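Local coordinates for protein lysine-sensitive aspartokinase 3 (Escherichia coli, PDB 2J0W) that phosphorylates the side-chain carboxylate of L-aspartate with ATP, the step that opens lysine biosynthesis, and is feedback-inhibited by lysine, at residues P81-I84 against R85-E89; F126-I129 against L130-R133. All coordinates share one frame; numbering follows the deposited sequence.

Interaction 1. Residues P81-I84 against R85-E89; sequences PNVI and REEIE
The guanidinium group of Arg85 has backbone atoms of Pro81 and Asn82 over one face, Pro81 O and Asn82 N, while the Asn82 side-chain amide stands almost perpendicular to it, the two planes 83° apart. This is a local contact at the N-terminal end of helix 82-102 in the amino acid kinase domain. The arginine chain points its guanidinium back to Pro81 by turning at chi3 (-64°). Its NH2 comes to 3.5 Å from Pro81 CG, with the proline ring lying alongside the arginine side chain and pointing the same way. Asn82 OD1 is 4.0 Å from Arg85 NH1, a proximity and not a hydrogen bond.

The first backbone bonds of the helix are weak or bent. Arg85 N makes two weak ones, to Pro81 O and to Asn82 O, and Glu86 N bonds to Val83 O at 3.0 Å, well above the carbonyl plane. Ile84 is buried, packing on Leu125 of helix 108-131 and on Leu75 of helix 57-75, whereas Arg85 and Glu86 are exposed. Three residues after Ile84, the Glu87 chain is extended beyond CG and slants across the isoleucine, which leaves carboxylate oxygen Glu87 OE1 at 3.9 Å from Ile84 CG2.

Interaction 2. Residues F126-I129 against L130-R133; sequences FVEI and LRER
Val127 O accepts two backbone N-H groups: Arg131 N at 2.8 Å with an N-H...O angle of 150°, and Leu130 N at 3.0 Å in a weak, bent bond. This sharing occurs in the last turn of helix 108-131, in the amino acid kinase domain. Leu130 N is itself divided, since it also bonds to Phe126 O at 2.9 Å. Mixed i to i+3 and i to i+4 bonding of this kind is consistent with the helix losing its regular i+4 pattern near its C-terminal end, and the following bond, Glu132 N to Glu128 O, is already weak.

The apolar side of the turn rests on Phe126 and Leu130. The phenyl ring, placed with CG anti to the backbone N (chi1 -161°), meets the leucine obliquely; Leu130 CD1 makes the close contact, 3.6 Å from Phe126 CE2, and Leu130 CD2 sits farther off, near the same ring atom. The pair packs between helix 17-27, through Met20 and Ala24, and strand 178-182, through Ile180. The Phe126 side chain is also about 5 Å from that of the ATP-site residue Phe9 but about 13 Å from bound ADP, so it lies next to an ATP-site residue without reaching the nucleotide.

The charged ends turn to other partners. Glu128 OE2 and Arg131 NH1 remain 4.7 Å apart, too far for a salt bridge, and Arg131 NE has a weak bond to Ala137 O. Glu132 OE2 accepts a hydrogen bond from Arg79 N. Arg133 NH1 forms a salt bridge with Asp25 OD1, and Arg133 NH2 bonds to Asn21 OD1; on the way there its extended chain passes Ile129 O, with Arg133 CG 3.6 Å from that oxygen.

Overall arrangement
Interaction 1 is at the start of helix 82-102 and interaction 2 at the end of helix 108-131, the next helix in the chain, with centres 14 Å apart. They meet directly, Ile84 CD1 packing on Glu128 CG at 3.5 Å, so the start of one helix rests against the end of the next. Interaction 1 is the more exposed: half of its touching residues are exposed, and its contact chemistry is that of an arginine lying alongside a proline at a helix terminus. Interaction 2 has four buried residues; its aromatic-aliphatic pair belongs to the core beside the sheet, and its charged groups are confined to the outer end of the helix.

Interaction 1. Residues P81-I84 against R85-E89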
# COMPACT_ATOMS: atom_id res chain seq x y z
N PRO A 81 5.32 -55.16 -20.56
CA PRO A 81 4.33 -54.53 -19.69
C PRO A 81 3.83 -55.32 -18.50
O PRO A 81 2.97 -54.84 -17.77
CB PRO A 81 3.21 -54.22 -20.67
CG PRO A 81 3.26 -55.41 -21.59
CD PRO A 81 4.73 -55.51 -21.87
N ASN A 82 4.36 -56.51 -18.28
CA ASN A 82 3.87 -57.34 -17.18
C ASN A 82 4.21 -56.86 -15.78
O ASN A 82 3.34 -56.78 -14.91
CB ASN A 82 4.37 -58.76 -17.35
CG ASN A 82 4.40 -59.17 -18.79
OD1 ASN A 82 3.36 -59.30 -19.44
ND2 ASN A 82 5.61 -59.35 -19.31
N VAL A 83 5.47 -56.55 -15.55
CA VAL A 83 5.87 -56.12 -14.23
C VAL A 83 5.13 -54.86 -13.74
O VAL A 83 4.39 -54.92 -12.75
CB VAL A 83 7.39 -55.91 -14.18
CG1 VAL A 83 7.79 -54.72 -15.03
CG2 VAL A 83 7.84 -55.76 -12.74
N ILE A 84 5.28 -53.74 -14.44
CA ILE A 84 4.64 -52.50 -14.01
C ILE A 84 3.12 -52.57 -13.97
O ILE A 84 2.47 -51.75 -13.33
CB ILE A 84 5.06 -51.33 -14.88
CG1 ILE A 84 4.91 -51.70 -16.35
CG2 ILE A 84 6.49 -50.94 -14.57
CD1 ILE A 84 5.52 -50.69 -17.28
N ARG A 85 2.55 -53.55 -14.66
CA ARG A 85 1.11 -53.70 -14.66
C ARG A 85 0.66 -54.02 -13.24
O ARG A 85 -0.33 -53.47 -12.76
CB ARG A 85 0.70 -54.81 -15.63
CG ARG A 85 -0.79 -54.89 -15.90
CD ARG A 85 -1.08 -56.07 -16.81
NE ARG A 85 -0.47 -55.89 -18.13
CZ ARG A 85 -0.16 -56.88 -18.95
NH1 ARG A 85 -0.40 -58.14 -18.59
NH2 ARG A 85 0.37 -56.62 -20.14
N GLU A 86 1.40 -54.90 -12.57
CA GLU A 86 1.10 -55.30 -11.19
C GLU A 86 0.98 -54.06 -10.33
O GLU A 86 -0.01 -53.85 -9.61
CB GLU A 86 2.24 -56.14 -10.61
CG GLU A 86 2.15 -57.63 -10.85
CD GLU A 86 3.33 -58.37 -10.25
OE1 GLU A 86 3.89 -57.90 -9.24
OE2 GLU A 86 3.68 -59.45 -10.78
N GLU A 87 2.04 -53.25 -10.40
CA GLU A 87 2.17 -52.02 -9.65
C GLU A 87 1.08 -51.03 -9.98
O GLU A 87 0.39 -50.54 -9.09
CB GLU A 87 3.54 -51.43 -9.93
CG GLU A 87 4.67 -52.39 -9.57
CD GLU A 87 6.04 -51.95 -10.09
OE1 GLU A 87 6.13 -50.87 -10.71
OE2 GLU A 87 7.02 -52.70 -9.89
N ILE A 88 0.94 -50.72 -11.27
CA ILE A 88 -0.09 -49.79 -11.68
C ILE A 88 -1.42 -50.24 -11.08
O ILE A 88 -2.17 -49.43 -10.56
CB ILE A 88 -0.24 -49.73 -13.22
CG1 ILE A 88 1.08 -49.32 -13.87
CG2 ILE A 88 -1.33 -48.72 -13.58
CD1 ILE A 88 1.64 -48.00 -13.40
N GLU A 89 -1.68 -51.54 -11.16
CA GLU A 89 -2.92 -52.11 -10.62
C GLU A 89 -3.07 -51.80 -9.13
O GLU A 89 -4.17 -51.51 -8.66
CB GLU A 89 -2.95 -53.62 -10.83
CG GLU A 89 -3.15 -54.07 -12.27
CD GLU A 89 -4.47 -53.62 -12.86
OE1 GLU A 89 -5.47 -53.52 -12.11
OE2 GLU A 89 -4.51 -53.38 -14.08

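Interaction 2. Residues F126-I129 against L130-R133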
# COMPACT_ATOMS: atom_id res chain seq x y z
N PHE A 126 7.99 -43.88 -17.02
CA PHE A 126 9.13 -43.28 -17.69
C PHE A 126 10.38 -44.15 -17.55
O PHE A 126 11.08 -44.37 -18.54
CB PHE A 126 9.41 -41.87 -17.17
CG PHE A 126 10.25 -41.04 -18.11
CD1 PHE A 126 9.72 -40.60 -19.32
CD2 PHE A 126 11.57 -40.73 -17.80
CE1 PHE A 126 10.50 -39.86 -20.21
CE2 PHE A 126 12.35 -40.00 -18.68
CZ PHE A 126 11.82 -39.56 -19.88
N VAL A 127 10.67 -44.65 -16.35
CA VAL A 127 11.86 -45.48 -16.18
C VAL A 127 11.80 -46.64 -17.15
O VAL A 127 12.82 -47.02 -17.74
CB VAL A 127 12.01 -46.03 -14.74
CG1 VAL A 127 11.98 -44.89 -13.76
CG2 VAL A 127 10.93 -47.04 -14.43
N GLU A 128 10.60 -47.19 -17.33
CA GLU A 128 10.40 -48.30 -18.24
C GLU A 128 10.65 -47.89 -19.68
O GLU A 128 11.19 -48.66 -20.47
CB GLU A 128 8.98 -48.86 -18.10
CG GLU A 128 8.80 -49.67 -16.83
CD GLU A 128 9.94 -50.65 -16.61
OE1 GLU A 128 10.15 -51.53 -17.47
OE2 GLU A 128 10.63 -50.52 -15.58
N ILE A 129 10.25 -46.67 -20.03
CA ILE A 129 10.49 -46.20 -21.38
C ILE A 129 11.99 -46.01 -21.60
O ILE A 129 12.48 -46.11 -22.72
CB ILE A 129 9.75 -44.89 -21.64
CG1 ILE A 129 8.34 -45.20 -22.13
CG2 ILE A 129 10.48 -44.07 -22.67
CD1 ILE A 129 7.61 -44.00 -22.69
N LEU A 130 12.72 -45.75 -20.51
CA LEU A 130 14.16 -45.54 -20.60
C LEU A 130 14.94 -46.85 -20.64
O LEU A 130 15.96 -46.94 -21.33
CB LEU A 130 14.65 -44.68 -19.44
CG LEU A 130 14.21 -43.21 -19.46
CD1 LEU A 130 14.96 -42.45 -18.39
CD2 LEU A 130 14.50 -42.61 -20.81
N ARG A 131 14.47 -47.85 -19.90
CA ARG A 131 15.13 -49.15 -19.89
C ARG A 131 14.80 -49.96 -21.15
O ARG A 131 15.49 -50.92 -21.48
CB ARG A 131 14.74 -49.93 -18.64
CG ARG A 131 15.36 -49.36 -17.40
CD ARG A 131 15.06 -50.19 -16.19
NE ARG A 131 15.77 -49.68 -15.03
CZ ARG A 131 15.63 -50.16 -13.80
NH1 ARG A 131 14.81 -51.18 -13.57
NH2 ARG A 131 16.33 -49.63 -12.80
N GLU A 132 13.74 -49.57 -21.84
CA GLU A 132 13.33 -50.25 -23.06
C GLU A 132 14.34 -49.84 -24.13
O GLU A 132 14.29 -50.30 -25.27
CB GLU A 132 11.93 -49.80 -23.47
CG GLU A 132 11.26 -50.69 -24.49
CD GLU A 132 9.74 -50.56 -24.47
OE1 GLU A 132 9.19 -49.84 -25.33
OE2 GLU A 132 9.12 -51.18 -23.58
N ARG A 133 15.28 -48.98 -23.73
CA ARG A 133 16.33 -48.49 -24.61
C ARG A 133 17.70 -48.85 -24.04
O ARG A 133 18.69 -48.21 -24.40
CB ARG A 133 16.28 -46.98 -24.75
CG ARG A 133 14.98 -46.43 -25.24
CD ARG A 133 15.15 -44.94 -25.45
NE ARG A 133 13.98 -44.36 -26.09
CZ ARG A 133 13.96 -43.15 -26.63
NH1 ARG A 133 15.06 -42.41 -26.62
NH2 ARG A 133 12.85 -42.68 -27.19